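Local coordinates for protein putative glucose-6-phosphate 1-epimerase (Salmonella typhimurium, PDB 2HTA) that probably interconverts the alpha and beta anomers of glucose 6-phosphate, acting as a hexose-6-phosphate mutarotase, at residues Cys95-Gly100 and Lys144-Asp149. Residues are numbered along the deposited sequence; the frame is centred on the assembly and turned at random.
Sequences CWPWFG and KYWPHD
The indole of W146 is covered on both faces: P97 CG stands over one, offset toward the rim, and H148 CD2, from its own segment, lies 3.3 Å above the centre of the other. The H148 imidazole stands edge-on there, its plane running through W146 CG. The P97 approach is a CH-pi contact, with P97 CG 3.7 Å from the centroid of the W146 six-membered ring and 20° off its normal; P97 CB follows, 3.6 Å from W146 CZ2. P97 CB also covers the centre of one W96 face; the pyrrolidine thus sits in the corner formed by the two indoles. Where these meet, W96 CH2 comes to 3.6 Å from W146 CZ3, and the six-membered rings incline at 72° in an oblique pair. Chi1 of -162° sets W146 CG anti to the backbone N and carries its ring across to the 95-100 loop. An inverse gamma turn centred on P147, with H148 N bonding W146 O, brings H148 back over W146. The cis peptide before P97 folds the proline over W96. F150 and F172 extend the aromatic cluster. This packing joins two loops of the galactose mutarotase beta-sandwich fold beside the probable sugar-phosphate pocket: side chain to side chain, W96 is about 8 Å from R114, probably substrate-binding, and about 10 Å from H179, a probable active-site residue.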
loop_
_atom_site.group_PDB
_atom_site.type_symbol
_atom_site.label_atom_id
_atom_site.label_comp_id
_atom_site.label_asym_id
_atom_site.label_seq_id
_atom_site.Cartn_x
_atom_site.Cartn_y
_atom_site.Cartn_z
ATOM N N CYS A 95 2.198 -6.534 2.155
ATOM C CA CYS A 95 1.603 -7.785 2.617
ATOM C C CYS A 95 2.532 -8.899 2.207
ATOM O O CYS A 95 2.623 -9.250 1.038
ATOM C CB CYS A 95 0.264 -8.006 1.972
ATOM S SG CYS A 95 -0.914 -6.566 2.151
ATOM N N TRP A 96 3.210 -9.461 3.181
ATOM C CA TRP A 96 4.236 -10.480 2.922
ATOM C C TRP A 96 4.504 -11.275 4.209
ATOM O O TRP A 96 4.604 -10.687 5.261
ATOM C CB TRP A 96 5.509 -9.760 2.471
ATOM C CG TRP A 96 6.572 -10.696 1.920
ATOM C CD1 TRP A 96 6.794 -11.002 0.620
ATOM C CD2 TRP A 96 7.588 -11.390 2.683
ATOM N NE1 TRP A 96 7.849 -11.901 0.519
ATOM C CE2 TRP A 96 8.349 -12.142 1.773
ATOM C CE3 TRP A 96 7.896 -11.456 4.054
ATOM C CZ2 TRP A 96 9.421 -12.974 2.184
ATOM C CZ3 TRP A 96 8.970 -12.267 4.476
ATOM C CH2 TRP A 96 9.710 -13.015 3.533
ATOM N N PRO A 97 4.753 -12.611 4.126
ATOM C CA PRO A 97 4.848 -13.490 2.974
ATOM C C PRO A 97 3.537 -14.192 2.591
ATOM O O PRO A 97 3.592 -15.203 1.890
ATOM C CB PRO A 97 5.913 -14.509 3.433
ATOM C CG PRO A 97 5.608 -14.694 4.922
ATOM C CD PRO A 97 5.043 -13.345 5.387
ATOM N N TRP A 98 2.377 -13.674 3.009
ATOM C CA TRP A 98 1.112 -14.104 2.389
ATOM C C TRP A 98 0.180 -12.959 2.187
ATOM O O TRP A 98 0.298 -11.936 2.857
ATOM C CB TRP A 98 0.406 -15.284 3.141
ATOM C CG TRP A 98 -0.045 -14.910 4.536
ATOM C CD1 TRP A 98 -1.259 -14.357 4.909
ATOM C CD2 TRP A 98 0.727 -15.038 5.721
ATOM N NE1 TRP A 98 -1.280 -14.148 6.271
ATOM C CE2 TRP A 98 -0.083 -14.565 6.801
ATOM C CE3 TRP A 98 1.997 -15.573 6.000
ATOM C CZ2 TRP A 98 0.367 -14.548 8.134
ATOM C CZ3 TRP A 98 2.445 -15.556 7.339
ATOM C CH2 TRP A 98 1.629 -15.042 8.379
ATOM N N PHE A 99 -0.687 -13.094 1.205
ATOM C CA PHE A 99 -1.730 -12.121 0.938
ATOM C C PHE A 99 -3.067 -12.716 1.445
ATOM O O PHE A 99 -3.348 -13.904 1.231
ATOM C CB PHE A 99 -1.831 -11.859 -0.582
ATOM C CG PHE A 99 -2.994 -10.975 -0.953
ATOM C CD1 PHE A 99 -3.027 -9.625 -0.541
ATOM C CD2 PHE A 99 -4.089 -11.495 -1.624
ATOM C CE1 PHE A 99 -4.117 -8.810 -0.874
ATOM C CE2 PHE A 99 -5.187 -10.687 -1.938
ATOM C CZ PHE A 99 -5.163 -9.318 -1.566
ATOM N N GLY A 100 -3.854 -11.891 2.115
ATOM C CA GLY A 100 -5.228 -12.240 2.525
ATOM C C GLY A 100 -5.209 -13.060 3.821
ATOM O O GLY A 100 -4.208 -13.114 4.520
ATOM N N LYS A 144 10.342 -18.195 14.708
ATOM C CA LYS A 144 9.503 -18.919 15.632
ATOM C C LYS A 144 8.199 -19.299 14.964
ATOM O O LYS A 144 7.737 -20.437 15.113
ATOM C CB LYS A 144 9.250 -18.069 16.870
ATOM C CG LYS A 144 8.885 -18.921 18.050
ATOM C CD LYS A 144 8.566 -18.058 19.271
ATOM C CE LYS A 144 7.729 -18.832 20.287
ATOM N NZ LYS A 144 7.696 -18.044 21.573
ATOM N N TYR A 145 7.637 -18.382 14.173
ATOM C CA TYR A 145 6.370 -18.641 13.483
ATOM C C TYR A 145 6.495 -18.827 11.979
ATOM O O TYR A 145 5.523 -19.248 11.360
ATOM C CB TYR A 145 5.309 -17.574 13.816
ATOM C CG TYR A 145 5.784 -16.153 13.692
ATOM C CD1 TYR A 145 5.867 -15.530 12.430
ATOM C CD2 TYR A 145 6.127 -15.404 14.817
ATOM C CE1 TYR A 145 6.309 -14.233 12.306
ATOM C CE2 TYR A 145 6.549 -14.078 14.695
ATOM C CZ TYR A 145 6.647 -13.503 13.415
ATOM O OH TYR A 145 7.109 -12.194 13.279
ATOM N N TRP A 146 7.671 -18.573 11.390
ATOM C CA TRP A 146 7.873 -18.779 9.933
ATOM C C TRP A 146 9.347 -19.143 9.721
ATOM O O TRP A 146 10.226 -18.276 9.547
ATOM C CB TRP A 146 7.420 -17.537 9.142
ATOM C CG TRP A 146 7.168 -17.739 7.649
ATOM C CD1 TRP A 146 6.128 -18.400 7.066
ATOM C CD2 TRP A 146 7.976 -17.231 6.570
ATOM N NE1 TRP A 146 6.285 -18.389 5.683
ATOM C CE2 TRP A 146 7.393 -17.661 5.365
ATOM C CE3 TRP A 146 9.156 -16.477 6.516
ATOM C CZ2 TRP A 146 7.938 -17.350 4.113
ATOM C CZ3 TRP A 146 9.700 -16.166 5.256
ATOM C CH2 TRP A 146 9.076 -16.599 4.081
ATOM N N PRO A 147 9.633 -20.456 9.750
ATOM C CA PRO A 147 10.998 -20.999 9.817
ATOM C C PRO A 147 11.742 -20.933 8.498
ATOM O O PRO A 147 12.180 -21.975 7.985
ATOM C CB PRO A 147 10.769 -22.449 10.285
ATOM C CG PRO A 147 9.455 -22.786 9.601
ATOM C CD PRO A 147 8.611 -21.524 9.722
ATOM N N HIS A 148 11.934 -19.713 7.989
ATOM C CA HIS A 148 12.680 -19.453 6.763
ATOM C C HIS A 148 13.480 -18.156 6.977
ATOM O O HIS A 148 12.941 -17.152 7.472
ATOM C CB HIS A 148 11.724 -19.181 5.599
ATOM C CG HIS A 148 10.672 -20.225 5.429
ATOM N ND1 HIS A 148 10.878 -21.368 4.686
ATOM C CD2 HIS A 148 9.409 -20.317 5.919
ATOM C CE1 HIS A 148 9.790 -22.129 4.727
ATOM N NE2 HIS A 148 8.885 -21.517 5.470
ATOM N N ASP A 149 14.746 -18.177 6.621
ATOM C CA ASP A 149 15.470 -16.939 6.659
ATOM C C ASP A 149 15.143 -16.084 5.438
ATOM O O ASP A 149 14.831 -16.607 4.362
ATOM C CB ASP A 149 16.953 -17.161 6.866
ATOM C CG ASP A 149 17.266 -17.366 8.354
ATOM O OD1 ASP A 149 17.180 -16.400 9.228
ATOM O OD2 ASP A 149 17.514 -18.511 8.653
#